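PDB 5ZVG: 389aa long hypothetical nucleolar protein from Pyrococcus horikoshii, which uses S-adenosyl-L-methionine to methylate the C5 position of cytosine 72 in several tRNAs, a modification that appears to make them slightly more heat-stable. Local coordinates for residues Asp273-Ala278 against Ala298-Ala303; Met204-Gly209 against Ile225-Lys230; Lys211-Ala216 against Leu245-Val250. All coordinates share one frame; numbering follows the deposited sequence.

Contact 1 of 3, residues Asp273-Ala278 against Ala298-Ala303. With SAM (S-adenosylmethionine), chain C.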
loop_
_atom_site.group_PDB
_atom_site.type_symbol
_atom_site.label_atom_id
_atom_site.label_comp_id
_atom_site.label_asym_id
_atom_site.label_seq_id
_atom_site.Cartn_x
_atom_site.Cartn_y
_atom_site.Cartn_z
ATOM N N ASP A 273 10.570 0.640 6.312
ATOM C CA ASP A 273 9.185 0.859 5.929
ATOM C C ASP A 273 8.322 0.215 7.009
ATOM O O ASP A 273 7.876 -0.925 6.885
ATOM C CB ASP A 273 8.916 0.283 4.535
ATOM C CG ASP A 273 7.508 0.524 4.062
ATOM O OD1 ASP A 273 7.114 1.706 3.944
ATOM O OD2 ASP A 273 6.810 -0.464 3.756
ATOM N N ALA A 274 8.088 0.980 8.069
ATOM C CA ALA A 274 7.721 0.425 9.365
ATOM C C ALA A 274 6.264 -0.001 9.461
ATOM O O ALA A 274 5.385 0.623 8.859
ATOM C CB ALA A 274 8.032 1.437 10.460
ATOM N N PRO A 275 6.007 -1.078 10.224
ATOM C CA PRO A 275 4.628 -1.408 10.586
ATOM C C PRO A 275 3.978 -0.188 11.224
ATOM O O PRO A 275 4.616 0.496 12.023
ATOM C CB PRO A 275 4.783 -2.570 11.580
ATOM C CG PRO A 275 6.198 -2.489 12.058
ATOM C CD PRO A 275 6.976 -1.972 10.883
ATOM N N CYS A 276 2.737 0.095 10.857
ATOM C CA CYS A 276 2.104 1.329 11.280
ATOM C C CYS A 276 0.601 1.156 11.330
ATOM O O CYS A 276 0.072 0.134 10.898
ATOM C CB CYS A 276 2.470 2.480 10.338
ATOM S SG CYS A 276 1.829 2.298 8.659
ATOM N N THR A 277 -0.084 2.167 11.846
ATOM C CA THR A 277 -1.533 2.116 11.981
ATOM C C THR A 277 -2.260 2.055 10.633
ATOM O O THR A 277 -3.465 1.796 10.587
ATOM C CB THR A 277 -2.041 3.325 12.786
ATOM O OG1 THR A 277 -1.503 4.525 12.220
ATOM C CG2 THR A 277 -1.577 3.223 14.233
ATOM N N ALA A 278 -1.524 2.299 9.548
ATOM C CA ALA A 278 -2.052 2.170 8.187
ATOM C C ALA A 278 -3.258 3.075 7.949
ATOM O O ALA A 278 -4.159 2.732 7.182
ATOM C CB ALA A 278 -2.420 0.720 7.897
ATOM N N ALA A 298 3.430 3.825 17.628
ATOM C CA ALA A 298 4.514 4.802 17.582
ATOM C C ALA A 298 5.658 4.372 18.483
ATOM O O ALA A 298 6.831 4.466 18.112
ATOM C CB ALA A 298 4.016 6.165 17.990
ATOM N N ARG A 299 5.302 3.883 19.664
ATOM C CA ARG A 299 6.285 3.405 20.625
ATOM C C ARG A 299 6.960 2.140 20.105
ATOM O O ARG A 299 8.147 1.916 20.325
ATOM C CB ARG A 299 5.614 3.160 21.980
ATOM C CG ARG A 299 6.529 2.646 23.077
ATOM C CD ARG A 299 5.847 2.743 24.447
ATOM N NE ARG A 299 4.692 1.855 24.547
ATOM C CZ ARG A 299 3.427 2.266 24.526
ATOM N NH1 ARG A 299 3.149 3.559 24.415
ATOM N NH2 ARG A 299 2.440 1.382 24.621
ATOM N N TYR A 300 6.195 1.327 19.389
ATOM C CA TYR A 300 6.700 0.071 18.860
ATOM C C TYR A 300 7.685 0.316 17.713
ATOM O O TYR A 300 8.646 -0.432 17.534
ATOM C CB TYR A 300 5.519 -0.796 18.410
ATOM C CG TYR A 300 5.867 -2.099 17.727
ATOM C CD1 TYR A 300 6.513 -3.116 18.420
ATOM C CD2 TYR A 300 5.480 -2.344 16.414
ATOM C CE1 TYR A 300 6.812 -4.323 17.812
ATOM C CE2 TYR A 300 5.770 -3.555 15.796
ATOM C CZ TYR A 300 6.435 -4.541 16.502
ATOM O OH TYR A 300 6.735 -5.750 15.911
ATOM N N GLN A 301 7.469 1.395 16.972
ATOM C CA GLN A 301 8.335 1.745 15.851
ATOM C C GLN A 301 9.689 2.262 16.327
ATOM O O GLN A 301 10.699 2.082 15.643
ATOM C CB GLN A 301 7.657 2.795 14.972
ATOM C CG GLN A 301 6.405 2.295 14.280
ATOM C CD GLN A 301 5.563 3.426 13.757
ATOM O OE1 GLN A 301 5.680 4.559 14.218
ATOM N NE2 GLN A 301 4.700 3.130 12.795
ATOM N N ARG A 302 9.698 2.907 17.498
ATOM C CA ARG A 302 10.921 3.452 18.087
ATOM C C ARG A 302 11.993 2.388 18.250
ATOM O O ARG A 302 13.173 2.649 18.027
ATOM C CB ARG A 302 10.636 4.102 19.440
ATOM C CG ARG A 302 10.352 5.595 19.365
ATOM C CD ARG A 302 9.574 6.063 20.583
ATOM N NE ARG A 302 8.812 7.281 20.323
ATOM C CZ ARG A 302 7.561 7.473 20.731
ATOM N NH1 ARG A 302 6.934 6.527 21.420
ATOM N NH2 ARG A 302 6.933 8.608 20.454
ATOM N N ALA A 303 11.578 1.196 18.663
ATOM C CA ALA A 303 12.493 0.071 18.806
ATOM C C ALA A 303 13.202 -0.241 17.487
ATOM O O ALA A 303 14.420 -0.450 17.468
ATOM C CB ALA A 303 11.751 -1.142 19.319
HETATM N N SAM C . 8.151 -2.491 3.010
HETATM C CA SAM C . 7.366 -3.665 2.638
HETATM C C SAM C . 7.039 -3.690 1.146
HETATM O O SAM C . 6.428 -4.638 0.648
HETATM O OXT SAM C . 7.380 -2.770 0.401
HETATM C CB SAM C . 6.100 -3.777 3.488
HETATM C CG SAM C . 6.349 -3.749 4.996
HETATM S SD SAM C . 4.827 -3.810 5.973
HETATM C CE SAM C . 4.482 -2.038 6.101
HETATM C "C5'" SAM C . 5.460 -4.164 7.633
HETATM C "C4'" SAM C . 6.153 -5.519 7.747
HETATM O "O4'" SAM C . 6.941 -5.550 8.921
HETATM C "C3'" SAM C . 5.176 -6.683 7.845
HETATM O "O3'" SAM C . 5.395 -7.551 6.761
HETATM C "C2'" SAM C . 5.522 -7.407 9.130
HETATM O "O2'" SAM C . 5.637 -8.788 8.891
HETATM C "C1'" SAM C . 6.878 -6.838 9.501
HETATM N N9 SAM C . 7.113 -6.763 10.956
HETATM C C8 SAM C . 6.245 -6.364 11.940
HETATM N N7 SAM C . 6.885 -6.444 13.130
HETATM C C5 SAM C . 8.148 -6.884 12.919
HETATM C C6 SAM C . 9.216 -7.142 13.769
HETATM N N6 SAM C . 9.100 -6.957 15.082
HETATM N N1 SAM C . 10.408 -7.592 13.240
HETATM C C2 SAM C . 10.538 -7.783 11.881
HETATM N N3 SAM C . 9.475 -7.526 11.043
HETATM C C4 SAM C . 8.300 -7.086 11.555
#

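Contact 2 of 3, residues Met204-Gly209 against Ile225-Lys230. With SAM (S-adenosylmethionine), chain C.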
loop_
_atom_site.group_PDB
_atom_site.type_symbol
_atom_site.label_atom_id
_atom_site.label_comp_id
_atom_site.label_asym_id
_atom_site.label_seq_id
_atom_site.Cartn_x
_atom_site.Cartn_y
_atom_site.Cartn_z
ATOM N N MET A 204 14.595 -3.754 6.771
ATOM C CA MET A 204 14.350 -4.470 8.023
ATOM C C MET A 204 12.887 -4.802 8.269
ATOM O O MET A 204 12.554 -5.426 9.276
ATOM C CB MET A 204 14.895 -3.673 9.209
ATOM C CG MET A 204 14.338 -2.276 9.354
ATOM S SD MET A 204 15.024 -1.508 10.834
ATOM C CE MET A 204 16.742 -1.529 10.393
ATOM N N ALA A 205 12.020 -4.399 7.351
ATOM C CA ALA A 205 10.627 -4.829 7.376
ATOM C C ALA A 205 10.188 -4.990 5.938
ATOM O O ALA A 205 9.426 -4.176 5.413
ATOM C CB ALA A 205 9.758 -3.833 8.110
ATOM N N ALA A 206 10.675 -6.048 5.301
ATOM C CA ALA A 206 10.744 -6.075 3.849
ATOM C C ALA A 206 9.591 -6.777 3.142
ATOM O O ALA A 206 9.287 -6.439 2.000
ATOM C CB ALA A 206 12.050 -6.712 3.433
ATOM N N ALA A 207 8.929 -7.721 3.805
ATOM C CA ALA A 207 7.941 -8.556 3.118
ATOM C C ALA A 207 6.632 -7.797 2.914
ATOM O O ALA A 207 6.243 -7.006 3.770
ATOM C CB ALA A 207 7.700 -9.841 3.896
ATOM N N PRO A 208 5.930 -8.050 1.793
ATOM C CA PRO A 208 6.186 -9.049 0.745
ATOM C C PRO A 208 7.280 -8.697 -0.276
ATOM O O PRO A 208 7.432 -9.426 -1.257
ATOM C CB PRO A 208 4.830 -9.154 0.039
ATOM C CG PRO A 208 4.245 -7.809 0.184
ATOM C CD PRO A 208 4.673 -7.318 1.543
ATOM N N GLY A 209 8.010 -7.608 -0.076
ATOM C CA GLY A 209 9.176 -7.348 -0.900
ATOM C C GLY A 209 8.985 -6.320 -1.994
ATOM O O GLY A 209 9.748 -6.294 -2.959
ATOM N N ILE A 225 21.258 -7.297 -1.125
ATOM C CA ILE A 225 20.266 -6.669 -0.267
ATOM C C ILE A 225 19.830 -7.655 0.805
ATOM O O ILE A 225 19.379 -8.761 0.501
ATOM C CB ILE A 225 19.031 -6.200 -1.054
ATOM C CG1 ILE A 225 19.442 -5.301 -2.221
ATOM C CG2 ILE A 225 18.045 -5.490 -0.128
ATOM C CD1 ILE A 225 18.348 -5.121 -3.254
ATOM N N ILE A 226 19.989 -7.263 2.062
ATOM C CA ILE A 226 19.535 -8.087 3.170
ATOM C C ILE A 226 18.129 -7.667 3.537
ATOM O O ILE A 226 17.892 -6.503 3.852
ATOM C CB ILE A 226 20.460 -7.964 4.394
ATOM C CG1 ILE A 226 21.890 -8.336 4.013
ATOM C CG2 ILE A 226 19.967 -8.850 5.527
ATOM C CD1 ILE A 226 22.867 -8.151 5.129
ATOM N N ALA A 227 17.198 -8.610 3.493
ATOM C CA ALA A 227 15.797 -8.299 3.733
ATOM C C ALA A 227 15.248 -9.074 4.926
ATOM O O ALA A 227 15.262 -10.303 4.947
ATOM C CB ALA A 227 14.975 -8.582 2.495
ATOM N N ILE A 228 14.759 -8.333 5.914
ATOM C CA ILE A 228 14.338 -8.894 7.188
ATOM C C ILE A 228 12.827 -8.838 7.362
ATOM O O ILE A 228 12.205 -7.827 7.046
ATOM C CB ILE A 228 14.992 -8.135 8.351
ATOM C CG1 ILE A 228 16.512 -8.186 8.224
ATOM C CG2 ILE A 228 14.516 -8.678 9.684
ATOM C CD1 ILE A 228 17.230 -7.396 9.259
ATOM N N ASP A 229 12.234 -9.926 7.838
ATOM C CA ASP A 229 10.851 -9.886 8.304
ATOM C C ASP A 229 10.598 -10.954 9.360
ATOM O O ASP A 229 11.240 -12.000 9.363
ATOM C CB ASP A 229 9.866 -10.048 7.143
ATOM C CG ASP A 229 8.552 -9.329 7.396
ATOM O OD1 ASP A 229 7.687 -9.885 8.109
ATOM O OD2 ASP A 229 8.382 -8.201 6.887
ATOM N N LYS A 230 9.654 -10.682 10.253
ATOM C CA LYS A 230 9.325 -11.614 11.320
ATOM C C LYS A 230 8.382 -12.712 10.825
ATOM O O LYS A 230 8.443 -13.850 11.290
ATOM C CB LYS A 230 8.692 -10.870 12.499
ATOM C CG LYS A 230 8.448 -11.739 13.727
ATOM C CD LYS A 230 7.773 -10.953 14.839
ATOM C CE LYS A 230 6.344 -10.589 14.450
ATOM N NZ LYS A 230 5.522 -10.190 15.625
HETATM N N SAM C . 8.151 -2.491 3.010
HETATM C CA SAM C . 7.366 -3.665 2.638
HETATM C C SAM C . 7.039 -3.690 1.146
HETATM O O SAM C . 6.428 -4.638 0.648
HETATM O OXT SAM C . 7.380 -2.770 0.401
HETATM C CB SAM C . 6.100 -3.777 3.488
HETATM C CG SAM C . 6.349 -3.749 4.996
HETATM S SD SAM C . 4.827 -3.810 5.973
HETATM C CE SAM C . 4.482 -2.038 6.101
HETATM C "C5'" SAM C . 5.460 -4.164 7.633
HETATM C "C4'" SAM C . 6.153 -5.519 7.747
HETATM O "O4'" SAM C . 6.941 -5.550 8.921
HETATM C "C3'" SAM C . 5.176 -6.683 7.845
HETATM O "O3'" SAM C . 5.395 -7.551 6.761
HETATM C "C2'" SAM C . 5.522 -7.407 9.130
HETATM O "O2'" SAM C . 5.637 -8.788 8.891
HETATM C "C1'" SAM C . 6.878 -6.838 9.501
HETATM N N9 SAM C . 7.113 -6.763 10.956
HETATM C C8 SAM C . 6.245 -6.364 11.940
HETATM N N7 SAM C . 6.885 -6.444 13.130
HETATM C C5 SAM C . 8.148 -6.884 12.919
HETATM C C6 SAM C . 9.216 -7.142 13.769
HETATM N N6 SAM C . 9.100 -6.957 15.082
HETATM N N1 SAM C . 10.408 -7.592 13.240
HETATM C C2 SAM C . 10.538 -7.783 11.881
HETATM N N3 SAM C . 9.475 -7.526 11.043
HETATM C C4 SAM C . 8.300 -7.086 11.555
#

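Contact 3 of 3, residues Lys211-Ala216 against Leu245-Val250. With SAM (S-adenosylmethionine), chain C.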
loop_
_atom_site.group_PDB
_atom_site.type_symbol
_atom_site.label_atom_id
_atom_site.label_comp_id
_atom_site.label_asym_id
_atom_site.label_seq_id
_atom_site.Cartn_x
_atom_site.Cartn_y
_atom_site.Cartn_z
ATOM N N LYS A 211 9.357 -2.844 -1.881
ATOM C CA LYS A 211 10.443 -1.875 -1.975
ATOM C C LYS A 211 11.783 -2.573 -2.133
ATOM O O LYS A 211 12.696 -2.034 -2.754
ATOM C CB LYS A 211 10.458 -0.950 -0.753
ATOM C CG LYS A 211 9.208 -0.102 -0.629
ATOM C CD LYS A 211 9.179 0.685 0.663
ATOM C CE LYS A 211 7.924 1.537 0.727
ATOM N NZ LYS A 211 6.700 0.693 0.784
ATOM N N THR A 212 11.885 -3.787 -1.604
ATOM C CA THR A 212 13.126 -4.545 -1.694
ATOM C C THR A 212 13.467 -4.861 -3.144
ATOM O O THR A 212 14.589 -4.626 -3.598
ATOM C CB THR A 212 13.043 -5.861 -0.906
ATOM O OG1 THR A 212 12.702 -5.587 0.460
ATOM C CG2 THR A 212 14.371 -6.600 -0.967
ATOM N N THR A 213 12.485 -5.374 -3.875
ATOM C CA THR A 213 12.696 -5.748 -5.264
ATOM C C THR A 213 12.887 -4.506 -6.134
ATOM O O THR A 213 13.530 -4.566 -7.183
ATOM C CB THR A 213 11.525 -6.591 -5.804
ATOM O OG1 THR A 213 10.286 -5.908 -5.580
ATOM C CG2 THR A 213 11.483 -7.938 -5.109
ATOM N N HIS A 214 12.335 -3.378 -5.700
ATOM C CA HIS A 214 12.568 -2.124 -6.406
ATOM C C HIS A 214 14.043 -1.748 -6.312
ATOM O O HIS A 214 14.662 -1.380 -7.309
ATOM C CB HIS A 214 11.687 -1.009 -5.838
ATOM C CG HIS A 214 11.692 0.245 -6.654
ATOM N ND1 HIS A 214 10.987 1.372 -6.289
ATOM C CD2 HIS A 214 12.313 0.551 -7.819
ATOM C CE1 HIS A 214 11.173 2.319 -7.192
ATOM N NE2 HIS A 214 11.973 1.846 -8.132
ATOM N N ILE A 215 14.602 -1.873 -5.110
ATOM C CA ILE A 215 16.024 -1.644 -4.888
ATOM C C ILE A 215 16.843 -2.570 -5.796
ATOM O O ILE A 215 17.837 -2.158 -6.393
ATOM C CB ILE A 215 16.414 -1.877 -3.404
ATOM C CG1 ILE A 215 15.537 -1.048 -2.469
ATOM C CG2 ILE A 215 17.896 -1.584 -3.170
ATOM C CD1 ILE A 215 15.903 0.410 -2.409
ATOM N N ALA A 216 16.405 -3.822 -5.900
ATOM C CA ALA A 216 17.089 -4.814 -6.723
ATOM C C ALA A 216 17.234 -4.352 -8.174
ATOM O O ALA A 216 18.316 -4.431 -8.748
ATOM C CB ALA A 216 16.357 -6.142 -6.663
ATOM N N LEU A 245 9.891 -12.005 -10.344
ATOM C CA LEU A 245 10.483 -10.772 -10.838
ATOM C C LEU A 245 11.900 -10.998 -11.355
ATOM O O LEU A 245 12.492 -10.108 -11.962
ATOM C CB LEU A 245 10.482 -9.704 -9.741
ATOM C CG LEU A 245 9.113 -9.180 -9.299
ATOM C CD1 LEU A 245 9.267 -8.202 -8.154
ATOM C CD2 LEU A 245 8.382 -8.527 -10.460
ATOM N N GLY A 246 12.445 -12.183 -11.100
ATOM C CA GLY A 246 13.795 -12.499 -11.528
ATOM C C GLY A 246 14.854 -11.810 -10.688
ATOM O O GLY A 246 15.935 -11.483 -11.179
ATOM N N VAL A 247 14.544 -11.581 -9.417
ATOM C CA VAL A 247 15.469 -10.907 -8.510
ATOM C C VAL A 247 16.525 -11.884 -7.974
ATOM O O VAL A 247 16.191 -12.929 -7.417
ATOM C CB VAL A 247 14.707 -10.248 -7.332
ATOM C CG1 VAL A 247 15.673 -9.741 -6.276
ATOM C CG2 VAL A 247 13.825 -9.116 -7.841
ATOM N N LYS A 248 17.799 -11.554 -8.171
ATOM C CA LYS A 248 18.897 -12.408 -7.713
ATOM C C LYS A 248 19.792 -11.675 -6.722
ATOM O O LYS A 248 20.948 -12.035 -6.510
ATOM C CB LYS A 248 19.719 -12.900 -8.905
ATOM C CG LYS A 248 18.885 -13.592 -9.964
ATOM C CD LYS A 248 19.641 -13.715 -11.267
ATOM C CE LYS A 248 18.855 -14.525 -12.287
ATOM N NZ LYS A 248 19.748 -15.122 -13.319
ATOM N N ASN A 249 19.221 -10.650 -6.107
ATOM C CA ASN A 249 19.979 -9.660 -5.369
ATOM C C ASN A 249 19.813 -9.798 -3.864
ATOM O O ASN A 249 20.582 -9.236 -3.085
ATOM C CB ASN A 249 19.537 -8.265 -5.805
ATOM C CG ASN A 249 20.656 -7.270 -5.762
ATOM O OD1 ASN A 249 21.642 -7.466 -5.052
ATOM N ND2 ASN A 249 20.520 -6.191 -6.523
ATOM N N VAL A 250 18.796 -10.550 -3.462
ATOM C CA VAL A 250 18.269 -10.434 -2.111
ATOM C C VAL A 250 18.542 -11.655 -1.243
ATOM O O VAL A 250 18.310 -12.796 -1.652
ATOM C CB VAL A 250 16.750 -10.167 -2.154
ATOM C CG1 VAL A 250 16.172 -10.100 -0.761
ATOM C CG2 VAL A 250 16.474 -8.871 -2.895
HETATM N N SAM C . 8.151 -2.491 3.010
HETATM C CA SAM C . 7.366 -3.665 2.638
HETATM C C SAM C . 7.039 -3.690 1.146
HETATM O O SAM C . 6.428 -4.638 0.648
HETATM O OXT SAM C . 7.380 -2.770 0.401
HETATM C CB SAM C . 6.100 -3.777 3.488
HETATM C CG SAM C . 6.349 -3.749 4.996
HETATM S SD SAM C . 4.827 -3.810 5.973
HETATM C CE SAM C . 4.482 -2.038 6.101
HETATM C "C5'" SAM C . 5.460 -4.164 7.633
HETATM C "C4'" SAM C . 6.153 -5.519 7.747
HETATM O "O4'" SAM C . 6.941 -5.550 8.921
HETATM C "C3'" SAM C . 5.176 -6.683 7.845
HETATM O "O3'" SAM C . 5.395 -7.551 6.761
HETATM C "C2'" SAM C . 5.522 -7.407 9.130
HETATM O "O2'" SAM C . 5.637 -8.788 8.891
HETATM C "C1'" SAM C . 6.878 -6.838 9.501
HETATM N N9 SAM C . 7.113 -6.763 10.956
HETATM C C8 SAM C . 6.245 -6.364 11.940
HETATM N N7 SAM C . 6.885 -6.444 13.130
HETATM C C5 SAM C . 8.148 -6.884 12.919
HETATM C C6 SAM C . 9.216 -7.142 13.769
HETATM N N6 SAM C . 9.100 -6.957 15.082
HETATM N N1 SAM C . 10.408 -7.592 13.240
HETATM C C2 SAM C . 10.538 -7.783 11.881
HETATM N N3 SAM C . 9.475 -7.526 11.043
HETATM C C4 SAM C . 8.300 -7.086 11.555
#

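Contact 1 of 3, residues Asp273-Ala278 against Ala298-Ala303
Gln301 reaches from helix 291-311 to the loop 273-278 and gives one of its amide protons to a backbone carbonyl, NE2 lying 2.7 Å from Pro275 O in a nearly straight bond (173°). The acceptor sits within 1° of the Gln301 amide plane, and the chain is extended beyond CG. This is the tight side: the same NE2 packs 3.4 Å from Cys276 CB, and the CG of Gln301 lies against Ala274 CB. With an alanine at Gln301, Pro275 O would probably lose this donor and a gap would open beside Cys276, which also packs on Cys323, the predicted nucleophile. The packing is looser where the partly exposed Pro275 and Tyr300 cross at about a right angle, Pro275 CG 3.9 Å from Tyr300 CE2. Because chi1 (175°) sets CG opposite the backbone N, the tyrosine ring extends to the adenine end of S-adenosylmethionine, whose N6 donates to Tyr300 OH over 2.8 Å. Pro275, rigid and apolar, lies beside C8 of the same base. Asp273 OD2 takes a hydrogen bond from the methionine amino group. An acidic oxygen there and a phenolic one at N6 are consistent with recognition of both cofactor ends.

Contact 2 of 3, residues Met204-Gly209 against Ile225-Lys230
Asp229 OD2 is approached by the backbone of the loop 204-209 and by the ribose of S-adenosylmethionine. Ala207 N donates to Asp229 OD2 over 3.2 Å, coming from above the carboxylate plane (41° out of it), while the ribose O3' lies 3.1 Å from Asp229 OD2, with Ala207 O also near. The other carboxylate oxygen, Asp229 OD1, accepts from the ribose O2' and from the backbone of Ser231. An aspartate suits this place because its two oxygens lie one near each ribose hydroxyl; CG anti to the backbone N (chi1 -150°) brings the carboxylate nearer the loop. This is the class I methyltransferase arrangement: a glycine-containing loop follows strand 201-203, and an acidic residue closes the neighbouring parallel strand 225-229. Next to the carboxylate, Ala206 N donates to Ile228 O (2.9 Å, 156°), joining loop to strand. Small side chains permit the close approach: Ala206 CB rests 3.6 Å from Ala227 CB, and Ala207 CB fits against the Asp229 carboxylate. Ile228, branched at CB, covers the start of the loop, its CB 3.7 Å from Met204 CA. On the cofactor side, Ala205 O accepts from the amino group of S-adenosylmethionine, and Ala205 CB lies 3.4 Å from the ribose O4'.

Contact 3 of 3, residues Lys211-Ala216 against Leu245-Val250
Thr213 and Ala216 of helix 210-218 pack on the loop 245-250, which links helix 232-245 to strand 250-254 within the Rossmann-like methyltransferase fold. No hydrogen bond crosses; the contact is made mostly by methyl groups. Leu245 CD1 comes up to Thr213 at about a right angle, 3.6 Å from Thr213 CB, and Val247 CG2 meets Thr213 CG2 at 3.8 Å. One turn on, Ala216 CB touches Val247 CG1 at 3.7 Å and also faces Asn249 CB; alanine is small enough for the backbones to come close here. Thr212 adds its methyl to the valine that begins the strand, Thr212 CG2 ending 3.6 Å from Val250 CG2, and threonine suits both helix positions by offering a methyl to this interface and a hydroxyl to other partners. Thr213 OG1, set between the backbone N and carbonyl carbon (chi1 53°), bonds to Gly209 O, Gly210 O and Arg39 NH2, which leaves CG2 for Val247. Thr212 OG1 is held by Asp203. The loop itself is shaped by Gly246, whose positive phi ends helix 232-245 in a Schellman motif and is easily adopted without a side chain. At the cofactor end of helix 210-218, Lys211 NZ pairs with Asp273, and Lys211 N donates to the carboxylate oxygen OXT of S-adenosylmethionine over 3.0 Å.

All three contacts belong to the methyltransferase domain and touch S-adenosylmethionine. Contacts 2 and 3 have centres about 11 Å apart and interleave along the chain: loop 204-209, helix 210-218, strand 225-229, then the loop 245-250. Contact 1 follows in series, its centre about 15 Å from that of contact 2 and 24 Å from that of contact 3. Strands 225-229, 201-203 and 267-273 run parallel and adjacent in one sheet, and strand 250-254 flanks 225-229. Ile225 of contact 2 packs on helix 210-218, and its backbone N probably bonds to Asn249 O of contact 3. The cofactor lies across loops at the ends of neighbouring strands, and contact 1 brings Cys276 next to the predicted nucleophile, Cys323.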